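Side-chain contacts in AxyAgu115A (Amphibacillus xylanus NBRC 15112, PDB 6NPS), which is an alpha-glucuronidase of glycoside hydrolase family 115 and probably releases glucuronic acid substituents from arabinoglucuronoxylan: residues 298-303 / 329-334; 334-337 / 342-345; 570-575 / 613-618. The protein carries 3 engineered substitutions. All blocks are in the same frame, centred on the assembly; numbering follows the deposited sequence. Where two conformers were deposited one is given.

Contact 1: 298-303 / 329-334; sequences ITIGMR and QTQNKL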
loop_
_atom_site.group_PDB
_atom_site.type_symbol
_atom_site.label_atom_id
_atom_site.label_comp_id
_atom_site.label_asym_id
_atom_site.label_seq_id
_atom_site.Cartn_x
_atom_site.Cartn_y
_atom_site.Cartn_z
ATOM N N ILE A 298 43.576 -28.191 -11.786
ATOM C CA ILE A 298 42.997 -27.908 -13.095
ATOM C C ILE A 298 41.499 -28.154 -13.039
ATOM O O ILE A 298 41.046 -29.259 -12.705
ATOM C CB ILE A 298 43.635 -28.777 -14.182
ATOM C CG1 ILE A 298 45.159 -28.572 -14.207
ATOM C CG2 ILE A 298 42.973 -28.474 -15.546
ATOM C CD1 ILE A 298 45.873 -29.510 -15.217
ATOM N N THR A 299 40.716 -27.130 -13.370
ATOM C CA THR A 299 39.276 -27.322 -13.447
ATOM C C THR A 299 38.942 -27.931 -14.804
ATOM O O THR A 299 39.534 -27.571 -15.826
ATOM C CB THR A 299 38.541 -25.996 -13.213
ATOM O OG1 THR A 299 38.757 -25.564 -11.854
ATOM C CG2 THR A 299 37.024 -26.163 -13.431
ATOM N N ILE A 300 38.042 -28.913 -14.815
ATOM C CA ILE A 300 37.622 -29.529 -16.072
ATOM C C ILE A 300 36.113 -29.322 -16.213
ATOM O O ILE A 300 35.449 -28.844 -15.293
ATOM C CB ILE A 300 38.009 -31.017 -16.159
ATOM C CG1 ILE A 300 37.390 -31.801 -14.990
ATOM C CG2 ILE A 300 39.555 -31.167 -16.154
ATOM C CD1 ILE A 300 37.360 -33.328 -15.214
ATOM N N GLY A 301 35.581 -29.673 -17.381
ATOM C CA GLY A 301 34.199 -29.369 -17.691
ATOM C C GLY A 301 34.084 -28.119 -18.554
ATOM O O GLY A 301 35.081 -27.586 -19.041
ATOM N N MET A 302 32.839 -27.623 -18.707
ATOM C CA MET A 302 32.616 -26.389 -19.460
ATOM C C MET A 302 31.245 -25.746 -19.247
ATOM O O MET A 302 30.232 -26.278 -19.715
ATOM C CB MET A 302 32.804 -26.656 -20.952
ATOM C CG MET A 302 33.096 -25.406 -21.754
ATOM S SD MET A 302 32.832 -25.710 -23.513
ATOM C CE MET A 302 33.024 -24.045 -24.193
ATOM N N ARG A 303 31.242 -24.557 -18.646
ATOM C CA ARG A 303 30.023 -23.783 -18.425
ATOM C C ARG A 303 30.119 -22.497 -19.256
ATOM O O ARG A 303 31.205 -22.132 -19.704
ATOM C CB ARG A 303 29.853 -23.450 -16.944
ATOM C CG ARG A 303 29.193 -24.552 -16.132
ATOM C CD ARG A 303 28.831 -24.068 -14.737
ATOM N NE ARG A 303 27.569 -23.336 -14.722
ATOM C CZ ARG A 303 27.453 -22.055 -14.387
ATOM N NH1 ARG A 303 28.527 -21.359 -14.036
ATOM N NH2 ARG A 303 26.264 -21.468 -14.401
ATOM N N GLN A 329 36.659 -35.785 -21.866
ATOM C CA GLN A 329 37.575 -36.701 -22.534
ATOM C C GLN A 329 38.690 -35.946 -23.253
ATOM O O GLN A 329 39.852 -36.381 -23.246
ATOM C CB GLN A 329 36.805 -37.581 -23.515
ATOM C CG GLN A 329 36.389 -38.924 -22.956
ATOM C CD GLN A 329 36.435 -40.009 -24.001
ATOM O OE1 GLN A 329 36.839 -41.142 -23.729
ATOM N NE2 GLN A 329 36.025 -39.666 -25.217
ATOM N N THR A 330 38.350 -34.816 -23.884
ATOM C CA THR A 330 39.344 -34.001 -24.587
ATOM C C THR A 330 40.327 -33.364 -23.606
ATOM O O THR A 330 41.547 -33.395 -23.817
ATOM C CB THR A 330 38.643 -32.903 -25.411
ATOM O OG1 THR A 330 37.703 -33.483 -26.327
ATOM C CG2 THR A 330 39.660 -32.087 -26.189
ATOM N N GLN A 331 39.801 -32.759 -22.536
ATOM C CA GLN A 331 40.651 -32.068 -21.576
ATOM C C GLN A 331 41.661 -33.021 -20.947
ATOM O O GLN A 331 42.858 -32.707 -20.874
ATOM C CB GLN A 331 39.776 -31.382 -20.531
ATOM C CG GLN A 331 39.038 -30.145 -21.051
ATOM C CD GLN A 331 37.906 -29.740 -20.151
ATOM O OE1 GLN A 331 37.392 -30.559 -19.397
ATOM N NE2 GLN A 331 37.486 -28.480 -20.229
ATOM N N ASN A 332 41.222 -34.229 -20.565
ATOM C CA ASN A 332 42.161 -35.189 -19.988
ATOM C C ASN A 332 43.285 -35.525 -20.946
ATOM O O ASN A 332 44.435 -35.723 -20.524
ATOM C CB ASN A 332 41.433 -36.457 -19.578
ATOM C CG ASN A 332 40.794 -36.322 -18.203
ATOM O OD1 ASN A 332 41.114 -35.397 -17.436
ATOM N ND2 ASN A 332 39.875 -37.226 -17.896
ATOM N N LYS A 333 42.956 -35.630 -22.238
ATOM C CA LYS A 333 43.951 -35.939 -23.276
ATOM C C LYS A 333 44.992 -34.828 -23.365
ATOM O O LYS A 333 46.194 -35.090 -23.432
ATOM C CB LYS A 333 43.271 -36.139 -24.631
ATOM C CG LYS A 333 43.928 -37.193 -25.506
ATOM C CD LYS A 333 43.838 -36.824 -26.977
ATOM C CE LYS A 333 44.978 -37.442 -27.772
ATOM N NZ LYS A 333 45.096 -36.843 -29.130
ATOM N N LEU A 334 44.518 -33.586 -23.365
ATOM C CA LEU A 334 45.396 -32.421 -23.316
ATOM C C LEU A 334 46.272 -32.427 -22.061
ATOM O O LEU A 334 47.491 -32.205 -22.133
ATOM C CB LEU A 334 44.553 -31.159 -23.394
ATOM C CG LEU A 334 43.920 -30.867 -24.756
ATOM C CD1 LEU A 334 43.141 -29.565 -24.564
ATOM C CD2 LEU A 334 44.983 -30.783 -25.841
#

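Contact 2: 334-337 / 342-345; sequences LIKE and NLKE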
loop_
_atom_site.group_PDB
_atom_site.type_symbol
_atom_site.label_atom_id
_atom_site.label_comp_id
_atom_site.label_asym_id
_atom_site.label_seq_id
_atom_site.Cartn_x
_atom_site.Cartn_y
_atom_site.Cartn_z
ATOM N N LEU A 334 44.518 -33.586 -23.365
ATOM C CA LEU A 334 45.396 -32.421 -23.316
ATOM C C LEU A 334 46.272 -32.427 -22.061
ATOM O O LEU A 334 47.491 -32.205 -22.133
ATOM C CB LEU A 334 44.553 -31.159 -23.394
ATOM C CG LEU A 334 43.920 -30.867 -24.756
ATOM C CD1 LEU A 334 43.141 -29.565 -24.564
ATOM C CD2 LEU A 334 44.983 -30.783 -25.841
ATOM N N ILE A 335 45.688 -32.747 -20.913
ATOM C CA ILE A 335 46.463 -32.704 -19.674
ATOM C C ILE A 335 47.574 -33.754 -19.698
ATOM O O ILE A 335 48.736 -33.451 -19.397
ATOM C CB ILE A 335 45.516 -32.847 -18.468
ATOM C CG1 ILE A 335 44.679 -31.570 -18.331
ATOM C CG2 ILE A 335 46.311 -33.145 -17.186
ATOM C CD1 ILE A 335 43.438 -31.737 -17.446
ATOM N N LYS A 336 47.250 -34.933 -20.190
ATOM C CA LYS A 336 48.234 -35.986 -20.300
ATOM C C LYS A 336 49.372 -35.579 -21.244
ATOM O O LYS A 336 50.524 -35.951 -21.020
ATOM C CB LYS A 336 47.583 -37.280 -20.790
ATOM C CG LYS A 336 47.678 -38.435 -19.806
ATOM C CD LYS A 336 46.612 -39.483 -20.079
ATOM C CE LYS A 336 47.182 -40.888 -19.986
ATOM N NZ LYS A 336 47.881 -41.287 -21.239
ATOM N N GLU A 337 49.056 -34.822 -22.296
ATOM C CA GLU A 337 50.072 -34.507 -23.314
ATOM C C GLU A 337 50.971 -33.341 -22.910
ATOM O O GLU A 337 52.150 -33.324 -23.270
ATOM C CB GLU A 337 49.408 -34.188 -24.655
ATOM C CG GLU A 337 48.761 -35.387 -25.323
ATOM C CD GLU A 337 47.825 -35.010 -26.477
ATOM O OE1 GLU A 337 47.445 -33.822 -26.603
ATOM O OE2 GLU A 337 47.442 -35.922 -27.241
ATOM N N ASN A 342 51.057 -39.000 -16.360
ATOM C CA ASN A 342 50.373 -39.763 -15.324
ATOM C C ASN A 342 49.211 -38.952 -14.778
ATOM O O ASN A 342 49.368 -38.165 -13.845
ATOM C CB ASN A 342 51.340 -40.131 -14.198
ATOM C CG ASN A 342 50.819 -41.259 -13.329
ATOM O OD1 ASN A 342 49.672 -41.683 -13.464
ATOM N ND2 ASN A 342 51.663 -41.750 -12.429
ATOM N N LEU A 343 48.040 -39.151 -15.370
ATOM C CA LEU A 343 46.837 -38.415 -14.972
ATOM C C LEU A 343 46.584 -38.459 -13.463
ATOM O O LEU A 343 46.138 -37.467 -12.880
ATOM C CB LEU A 343 45.663 -38.987 -15.746
ATOM C CG LEU A 343 44.596 -38.063 -16.320
ATOM C CD1 LEU A 343 45.213 -36.728 -16.782
ATOM C CD2 LEU A 343 43.872 -38.810 -17.454
ATOM N N LYS A 344 46.863 -39.591 -12.804
ATOM C CA LYS A 344 46.618 -39.665 -11.365
ATOM C C LYS A 344 47.477 -38.688 -10.571
ATOM O O LYS A 344 47.116 -38.339 -9.443
ATOM C CB LYS A 344 46.858 -41.086 -10.851
ATOM C CG LYS A 344 45.809 -42.072 -11.299
ATOM C CD LYS A 344 45.887 -43.392 -10.540
ATOM C CE LYS A 344 44.849 -44.382 -11.072
ATOM N NZ LYS A 344 44.963 -45.743 -10.462
ATOM N N GLU A 345 48.599 -38.237 -11.123
ATOM C CA GLU A 345 49.416 -37.246 -10.443
ATOM C C GLU A 345 48.947 -35.818 -10.684
ATOM O O GLU A 345 49.577 -34.886 -10.166
ATOM C CB GLU A 345 50.876 -37.375 -10.879
ATOM C CG GLU A 345 51.542 -38.657 -10.400
ATOM C CD GLU A 345 53.060 -38.608 -10.508
ATOM O OE1 GLU A 345 53.716 -38.357 -9.471
ATOM O OE2 GLU A 345 53.593 -38.817 -11.625
#

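Contact 3: 570-575 / 613-618; sequences LVYYPT and LKRDQE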
loop_
_atom_site.group_PDB
_atom_site.type_symbol
_atom_site.label_atom_id
_atom_site.label_comp_id
_atom_site.label_asym_id
_atom_site.label_seq_id
_atom_site.Cartn_x
_atom_site.Cartn_y
_atom_site.Cartn_z
ATOM N N LEU A 570 37.051 -4.417 12.256
ATOM C CA LEU A 570 36.624 -5.763 12.610
ATOM C C LEU A 570 35.310 -5.796 13.385
ATOM O O LEU A 570 34.615 -6.822 13.356
ATOM C CB LEU A 570 37.720 -6.464 13.445
ATOM C CG LEU A 570 39.052 -6.765 12.701
ATOM C CD1 LEU A 570 40.114 -7.424 13.593
ATOM C CD2 LEU A 570 38.842 -7.621 11.438
ATOM N N VAL A 571 34.992 -4.755 14.158
ATOM C CA VAL A 571 33.837 -4.863 15.049
ATOM C C VAL A 571 32.860 -3.712 14.780
ATOM O O VAL A 571 31.676 -3.926 14.506
ATOM C CB VAL A 571 34.295 -4.879 16.518
ATOM C CG1 VAL A 571 33.079 -4.961 17.441
ATOM C CG2 VAL A 571 35.262 -6.045 16.741
ATOM N N TYR A 572 33.346 -2.476 14.864
ATOM C CA TYR A 572 32.432 -1.341 14.840
ATOM C C TYR A 572 31.735 -1.202 13.485
ATOM O O TYR A 572 30.512 -1.056 13.417
ATOM C CB TYR A 572 33.208 -0.063 15.196
ATOM C CG TYR A 572 32.327 1.161 15.361
ATOM C CD1 TYR A 572 31.693 1.429 16.586
ATOM C CD2 TYR A 572 32.144 2.054 14.305
ATOM C CE1 TYR A 572 30.886 2.573 16.727
ATOM C CE2 TYR A 572 31.348 3.181 14.432
ATOM C CZ TYR A 572 30.733 3.437 15.644
ATOM O OH TYR A 572 29.955 4.548 15.770
ATOM N N TYR A 573 32.497 -1.208 12.385
ATOM C CA TYR A 573 31.871 -1.003 11.077
ATOM C C TYR A 573 30.876 -2.121 10.721
ATOM O O TYR A 573 29.729 -1.804 10.370
ATOM C CB TYR A 573 32.985 -0.834 10.023
ATOM C CG TYR A 573 32.442 -0.828 8.613
ATOM C CD1 TYR A 573 31.667 0.226 8.160
ATOM C CD2 TYR A 573 32.686 -1.887 7.744
ATOM C CE1 TYR A 573 31.145 0.239 6.861
ATOM C CE2 TYR A 573 32.185 -1.883 6.451
ATOM C CZ TYR A 573 31.394 -0.828 6.032
ATOM O OH TYR A 573 30.865 -0.824 4.771
ATOM N N PRO A 574 31.227 -3.423 10.773
ATOM C CA PRO A 574 30.199 -4.478 10.552
ATOM C C PRO A 574 28.983 -4.363 11.473
ATOM O O PRO A 574 27.854 -4.616 11.033
ATOM C CB PRO A 574 30.950 -5.792 10.850
ATOM C CG PRO A 574 32.345 -5.457 10.876
ATOM C CD PRO A 574 32.540 -3.987 11.103
ATOM N N THR A 575 29.183 -4.105 12.772
ATOM C CA THR A 575 28.039 -4.042 13.693
ATOM C C THR A 575 27.124 -2.889 13.346
ATOM O O THR A 575 25.927 -3.070 13.102
ATOM C CB THR A 575 28.507 -3.879 15.152
ATOM O OG1 THR A 575 29.330 -4.978 15.486
ATOM C CG2 THR A 575 27.290 -3.830 16.116
ATOM N N LEU A 613 19.462 6.900 7.787
ATOM C CA LEU A 613 20.021 6.913 6.440
ATOM C C LEU A 613 21.271 7.792 6.360
ATOM O O LEU A 613 22.249 7.450 5.678
ATOM C CB LEU A 613 18.956 7.384 5.444
ATOM C CG LEU A 613 19.406 7.255 3.989
ATOM C CD1 LEU A 613 19.574 5.771 3.676
ATOM C CD2 LEU A 613 18.377 7.862 3.069
ATOM N N LYS A 614 21.247 8.937 7.030
ATOM C CA LYS A 614 22.437 9.776 7.088
ATOM C C LYS A 614 23.605 9.052 7.763
ATOM O O LYS A 614 24.762 9.144 7.309
ATOM C CB LYS A 614 22.105 11.057 7.836
ATOM C CG LYS A 614 23.226 12.066 7.948
ATOM C CD LYS A 614 22.633 13.417 8.392
ATOM C CE LYS A 614 23.685 14.340 9.019
ATOM N NZ LYS A 614 23.310 14.843 10.389
ATOM N N ARG A 615 23.329 8.323 8.850
ATOM C CA ARG A 615 24.407 7.618 9.537
ATOM C C ARG A 615 24.999 6.511 8.664
ATOM O O ARG A 615 26.195 6.224 8.763
ATOM C CB ARG A 615 23.894 7.064 10.877
ATOM C CG ARG A 615 24.887 6.167 11.611
ATOM C CD ARG A 615 25.828 6.951 12.540
ATOM N NE ARG A 615 26.634 6.026 13.328
ATOM C CZ ARG A 615 27.961 6.035 13.403
ATOM N NH1 ARG A 615 28.663 7.050 12.957
ATOM N NH2 ARG A 615 28.578 5.012 13.942
ATOM N N ASP A 616 24.198 5.897 7.792
ATOM C CA ASP A 616 24.737 4.877 6.888
ATOM C C ASP A 616 25.810 5.459 5.965
ATOM O O ASP A 616 26.838 4.822 5.703
ATOM C CB ASP A 616 23.612 4.256 6.047
ATOM C CG ASP A 616 24.151 3.320 4.949
ATOM O OD1 ASP A 616 24.336 2.111 5.224
ATOM O OD2 ASP A 616 24.388 3.799 3.814
ATOM N N GLN A 617 25.583 6.659 5.451
ATOM C CA GLN A 617 26.588 7.236 4.591
ATOM C C GLN A 617 27.793 7.715 5.389
ATOM O O GLN A 617 28.921 7.669 4.886
ATOM C CB GLN A 617 25.977 8.373 3.769
ATOM C CG GLN A 617 26.742 8.634 2.474
ATOM C CD GLN A 617 27.351 7.362 1.859
ATOM O OE1 GLN A 617 26.654 6.584 1.197
ATOM N NE2 GLN A 617 28.659 7.162 2.062
ATOM N N GLU A 618 27.585 8.154 6.629
ATOM C CA GLU A 618 28.709 8.616 7.432
ATOM C C GLU A 618 29.623 7.468 7.805
ATOM O O GLU A 618 30.845 7.617 7.758
ATOM C CB GLU A 618 28.224 9.338 8.678
ATOM C CG GLU A 618 27.747 10.732 8.357
ATOM C CD GLU A 618 27.134 11.445 9.542
ATOM O OE1 GLU A 618 26.945 10.794 10.596
ATOM O OE2 GLU A 618 26.824 12.655 9.406
HETATM O O HOH W 1 31.355 7.054 14.063
#

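Contact 1: 298-303 / 329-334
The primary amide of Gln331 lies against the backbone of Gly301, giving that residue one hydrogen bond and taking another. Gln331 OE1 accepts from Gly301 N at 2.9 Å, in the carbonyl plane and on a lone pair, while Gln331 NE2 donates to Gly301 O at 2.8 Å. Both bonds are nearly straight, and Gly301 O is met close to the amide plane of Gln331, so the pair of bonds fixes the rotation of the amide. Gln331 CG stands anti to its own carbonyl carbon (chi1 -73°) and the chain runs extended from there, carrying the amide away from the helix to the backbone just past strand 298-300. Ile300 packs beside this grip, its CB 3.3 Å from Gln331 OE1. Gly301 has a positive phi of 99°, and at its backbone angles a CB would press on the preceding carbonyl oxygen. A leucine in place of Gln331 would probably leave both the N-H and the carbonyl of Gly301 without their mates in this buried place. The bonds join strand 298-300 to helix 317-338, which leads on to the adjacent parallel strand 348-351: a beta-alpha-beta crossover consistent with the TIM-barrel clan of this family.

Contact 2: 334-337 / 342-345
Leu343 meets Ile335 and Lys336 through torsions that are not all relaxed. Its chi1 of -139° is away from the staggered positions, and this swings the isobutyl group from the 3-10 turn back toward helix 317-338, where its two methyls part company. CD1 goes to Ile335 and CD2 to Lys336. On the helix, Ile335 holds CG2 anti to its own backbone N, with CG1 beside that N (chi1 -70°), which turns the short CG2 branch to the leucine: Ile335 CG2 and Leu343 CD1 lie 3.8 Å apart, an apolar contact between side chains crossing at about a right angle. Lys336 contributes methylene rather than charge. Its CD packs 3.9 Å from Leu343 CD2, again with the side chains nearly perpendicular. Beyond CG the lysine chain bends at chi3 and more sharply at chi4 (-81°), and the ammonium group moves off, leaving Lys336 NZ 6.0 Å from Leu343 CD2. Leu343 has the largest share of the buried area, Lys336 rather less and Ile335 least. The lysine is exposed and forms the outer margin, whereas Ile335 is buried and forms the inner one. A turn bond from Glu345 N to Asn342 O, 2.8 Å long, shapes the backbone that carries Leu343, and Asn340 OD1 bonds to Asn342 N ahead of it. The contact folds the loop after helix 317-338 back onto the last turn of that helix. Deeper in, Ile335 also touches Leu288 of helix 277-291, Ile300 of strand 298-300, and Arg348 of strand 348-351, the last of which Leu343 touches as well.

Contact 3: 570-575 / 613-618
In one of the two conformers deposited for Arg615, Tyr572 OH comes to the edge of the guanidinium near its plane, but the 2.3 Å between Tyr572 OH and Arg615 NH2 is too short to trust and poorly angled. Ring and guanidinium planes are then 63° apart, and Arg615 NH2 lies 3.4 Å from Tyr572 CE2, approaching the ring obliquely. CG of the arginine is anti to the backbone N, and a bend at chi2 (88°) turns the rest of the chain toward the tyrosine. The residues sit on helices 564-596 and 601-629, which run antiparallel as a helical hairpin. On the tyrosine side packing is dense: its buried ring meets those of Phe568 and Tyr556. The helix has a wider pi-type turn at 570-572 and a kink at Pro574, and Val571 O takes both Thr575 N and, at 2.8 Å, Thr575 OG1, from opposite faces of its plane. The arginine side is looser. Arg615 is partly exposed, and in this conformer a water accepts from Arg615 NH1 at 2.9 Å while holding Tyr572 OH only weakly. On the far side of helix 601-629, Leu613 and Gln617 pack on Leu659 and Asn662 of the second subunit.

How the contacts relate
Along the chain the three contacts follow one another without nesting or crossing. Contact 1 closes the excursion from strand 298-300 to helix 317-338. Contact 2 begins on Leu334, where contact 1 ends, and closes the shorter turn out of that helix toward strand 348-351. Their centres are 11 Å apart and they touch: Ile335 CD1 packs 3.8 Å from Ile298 CG2, and Leu343 CD1 lies 4.0 Å from Asn332 O. Together they fasten one helix to the strand before it and the loop after it. Contact 3 comes later and closes the turn between helices 564-596 and 601-629, the arms of a helical hairpin, its centre about 45 and 51 Å from those of contacts 1 and 2.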